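Local coordinates for protein cycloalternan-forming enzyme (Listeria monocytogenes serovar 1/2a, PDB 5F7U) that is a multidomain TIM-barrel protein of glycoside hydrolase family 31 that carries bound glycans and a family 6 carbohydrate-binding module, at residues 460-464 with 474-478. The protein carries 1 engineered substitution. Sequence-based numbering, arbitrary orientation.
Sequences VLKDD and DEEYM
Leu461 pushes its isobutyl group against one face of the helix 469-481, where Asp474, Glu475 and Met478 meet it. With CG anti to the backbone N (chi1 -178°), the branch point is carried toward the helix, and the two methyl groups meet neighbouring residues: CD1 lies 3.8 Å from CB of Asp474, while CD2 rests 3.7 Å from CB of Glu475, the leucine crossing both side chains at about a right angle. One turn further along, the extended Met478 chain runs past the leucine in the opposite direction, bringing its SD to 3.9 Å from Leu461 CB. Trp518 of helix 512-520 touches both Leu461 and Met478, which are buried.

The polar part brings together two acidic groups. Asp463 OD2 sits 2.9 Å from Glu475 OE2 and 3.2 Å from Glu475 OE1, with the carboxylate planes turned 50° apart. Neither oxygen pair is a hydrogen bond; instead, Arg494 forms salt bridges to Asp463 OD2 through NH1 and to Glu475 OE1 through NH2. This shared guanidinium probably offsets much of the repulsion and allows the acids to approach so closely. The carboxylate of Asp474 turns to other partners, hydrogen-bonded through OD2 to Tyr409 OH and through OD1 to Gln470 NE2; Gln470 belongs to a glycan pocket, and the Asp474 side chain is about 8 Å from a bound alpha-D-glucopyranose.

Strand 460-461 pairs antiparallel with strand 505-506 in a small two-stranded sheet, following closely on barrel strand 452-457. The contact thus joins the helix 469-481 to the start of the same long excursion between the third and fourth barrel strands, an elaboration of the TIM barrel of this glycoside hydrolase family 31 enzyme.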
ATOM      1  N   VAL A 460      -2.795   5.735 -24.672  1.00 16.79           N
ATOM      2  CA  VAL A 460      -2.320   6.592 -25.750  1.00 17.59           C
ATOM      3  C   VAL A 460      -2.471   5.831 -27.054  1.00 18.58           C
ATOM      4  O   VAL A 460      -2.282   4.630 -27.078  1.00 18.37           O
ATOM      5  CB  VAL A 460      -0.847   7.029 -25.481  1.00 17.58           C
ATOM      6  CG1 VAL A 460       0.106   5.828 -25.424  1.00 17.66           C
ATOM      7  CG2 VAL A 460      -0.370   8.080 -26.476  1.00 17.96           C
ATOM      8  N   LEU A 461      -2.854   6.536 -28.120  1.00 19.48           N
ATOM      9  CA  LEU A 461      -2.758   5.998 -29.466  1.00 21.14           C
ATOM     10  C   LEU A 461      -1.363   6.328 -29.985  1.00 22.03           C
ATOM     11  O   LEU A 461      -0.999   7.506 -30.107  1.00 21.23           O
ATOM     12  CB  LEU A 461      -3.835   6.585 -30.376  1.00 22.11           C
ATOM     13  CG  LEU A 461      -3.848   6.051 -31.812  1.00 23.47           C
ATOM     14  CD1 LEU A 461      -5.275   5.700 -32.210  1.00 24.49           C
ATOM     15  CD2 LEU A 461      -3.240   7.045 -32.785  1.00 24.93           C
ATOM     16  N   LYS A 462      -0.594   5.277 -30.265  1.00 23.48           N
ATOM     17  CA  LYS A 462       0.803   5.407 -30.646  1.00 25.17           C
ATOM     18  C   LYS A 462       0.914   6.112 -31.985  1.00 26.61           C
ATOM     19  O   LYS A 462       0.172   5.799 -32.912  1.00 26.68           O
ATOM     20  CB  LYS A 462       1.460   4.027 -30.693  1.00 26.69           C
ATOM     21  CG  LYS A 462       2.847   4.033 -31.313  1.00 28.93           C
ATOM     22  CD  LYS A 462       3.204   2.666 -31.853  1.00 31.28           C
ATOM     23  CE  LYS A 462       4.363   2.778 -32.823  1.00 31.90           C
ATOM     24  NZ  LYS A 462       4.908   1.424 -33.091  1.00 33.39           N
ATOM     25  N   ASP A 463       1.822   7.084 -32.080  1.00 27.62           N
ATOM     26  CA  ASP A 463       2.124   7.701 -33.371  1.00 29.56           C
ATOM     27  C   ASP A 463       3.605   8.046 -33.442  1.00 31.09           C
ATOM     28  O   ASP A 463       4.027   9.099 -32.967  1.00 31.41           O
ATOM     29  CB  ASP A 463       1.251   8.938 -33.636  1.00 30.04           C
ATOM     30  CG  ASP A 463       1.467   9.540 -35.028  1.00 31.27           C
ATOM     31  OD1 ASP A 463       2.311   9.037 -35.805  1.00 32.10           O
ATOM     32  OD2 ASP A 463       0.794  10.540 -35.350  1.00 31.89           O
ATOM     33  N   ASP A 464       4.379   7.156 -34.051  1.00 32.95           N
ATOM     34  CA  ASP A 464       5.816   7.398 -34.219  1.00 34.47           C
ATOM     35  C   ASP A 464       6.193   7.813 -35.645  1.00 35.27           C
ATOM     36  O   ASP A 464       7.351   7.688 -36.055  1.00 35.88           O
ATOM     37  CB  ASP A 464       6.602   6.169 -33.779  1.00 35.67           C
ATOM     38  CG  ASP A 464       6.345   4.960 -34.656  1.00 36.71           C
ATOM     39  OD1 ASP A 464       5.404   4.971 -35.485  1.00 38.19           O
ATOM     40  OD2 ASP A 464       7.092   3.979 -34.505  1.00 37.81           O
ATOM     41  N   ASP A 474      -7.543   4.858 -37.271  1.00 25.71           N
ATOM     42  CA  ASP A 474      -8.011   5.163 -35.928  1.00 25.89           C
ATOM     43  C   ASP A 474      -7.656   6.581 -35.500  1.00 26.20           C
ATOM     44  O   ASP A 474      -8.476   7.261 -34.883  1.00 26.15           O
ATOM     45  CB  ASP A 474      -7.445   4.160 -34.919  1.00 25.19           C
ATOM     46  CG  ASP A 474      -8.035   2.764 -35.073  1.00 25.46           C
ATOM     47  OD1 ASP A 474      -8.949   2.551 -35.903  1.00 26.46           O
ATOM     48  OD2 ASP A 474      -7.587   1.858 -34.341  1.00 25.12           O
ATOM     49  N   GLU A 475      -6.448   7.021 -35.855  1.00 26.81           N
ATOM     50  CA  GLU A 475      -5.991   8.359 -35.517  1.00 27.96           C
ATOM     51  C   GLU A 475      -6.846   9.436 -36.180  1.00 28.50           C
ATOM     52  O   GLU A 475      -7.258  10.397 -35.522  1.00 27.93           O
ATOM     53  CB  GLU A 475      -4.526   8.558 -35.902  1.00 29.26           C
ATOM     54  CG  GLU A 475      -4.015   9.902 -35.415  1.00 31.05           C
ATOM     55  CD  GLU A 475      -2.550  10.137 -35.665  1.00 32.52           C
ATOM     56  OE1 GLU A 475      -2.212  11.236 -36.152  1.00 34.48           O
ATOM     57  OE2 GLU A 475      -1.743   9.239 -35.381  1.00 32.76           O
ATOM     58  N   GLU A 476      -7.104   9.277 -37.479  1.00 29.41           N
ATOM     59  CA  GLU A 476      -7.934  10.231 -38.206  1.00 30.78           C
ATOM     60  C   GLU A 476      -9.326  10.360 -37.577  1.00 29.99           C
ATOM     61  O   GLU A 476      -9.816  11.473 -37.385  1.00 29.36           O
ATOM     62  CB  GLU A 476      -8.025   9.854 -39.690  1.00 33.15           C
ATOM     63  CG  GLU A 476      -8.682  10.926 -40.553  1.00 36.86           C
ATOM     64  CD  GLU A 476      -8.547  10.659 -42.044  1.00 39.28           C
ATOM     65  OE1 GLU A 476      -7.749   9.765 -42.433  1.00 40.82           O
ATOM     66  OE2 GLU A 476      -9.229  11.355 -42.838  1.00 41.63           O
ATOM     67  N   TYR A 477      -9.928   9.221 -37.228  1.00 29.14           N
ATOM     68  CA  TYR A 477     -11.228   9.187 -36.554  1.00 29.06           C
ATOM     69  C   TYR A 477     -11.195   9.864 -35.183  1.00 28.06           C
ATOM     70  O   TYR A 477     -12.056  10.698 -34.869  1.00 27.80           O
ATOM     71  CB  TYR A 477     -11.737   7.741 -36.425  1.00 29.04           C
ATOM     72  CG  TYR A 477     -13.117   7.627 -35.795  1.00 29.73           C
ATOM     73  CD1 TYR A 477     -14.262   8.072 -36.478  1.00 30.36           C
ATOM     74  CD2 TYR A 477     -13.279   7.085 -34.513  1.00 29.01           C
ATOM     75  CE1 TYR A 477     -15.525   7.966 -35.906  1.00 30.98           C
ATOM     76  CE2 TYR A 477     -14.540   6.981 -33.933  1.00 29.69           C
ATOM     77  CZ  TYR A 477     -15.655   7.427 -34.632  1.00 30.83           C
ATOM     78  OH  TYR A 477     -16.910   7.329 -34.077  1.00 32.21           O
ATOM     79  N   MET A 478     -10.199   9.485 -34.378  1.00 26.75           N
ATOM     80  CA  MET A 478     -10.021  10.014 -33.035  1.00 26.33           C
ATOM     81  C   MET A 478      -9.948  11.543 -33.033  1.00 26.68           C
ATOM     82  O   MET A 478     -10.628  12.196 -32.245  1.00 26.61           O
ATOM     83  CB  MET A 478      -8.760   9.403 -32.422  1.00 25.46           C
ATOM     84  CG  MET A 478      -8.546   9.704 -30.958  1.00 24.87           C
ATOM     85  SD  MET A 478      -7.016   8.879 -30.489  1.00 24.47           S
ATOM     86  CE  MET A 478      -6.942   9.338 -28.765  1.00 23.23           C
TER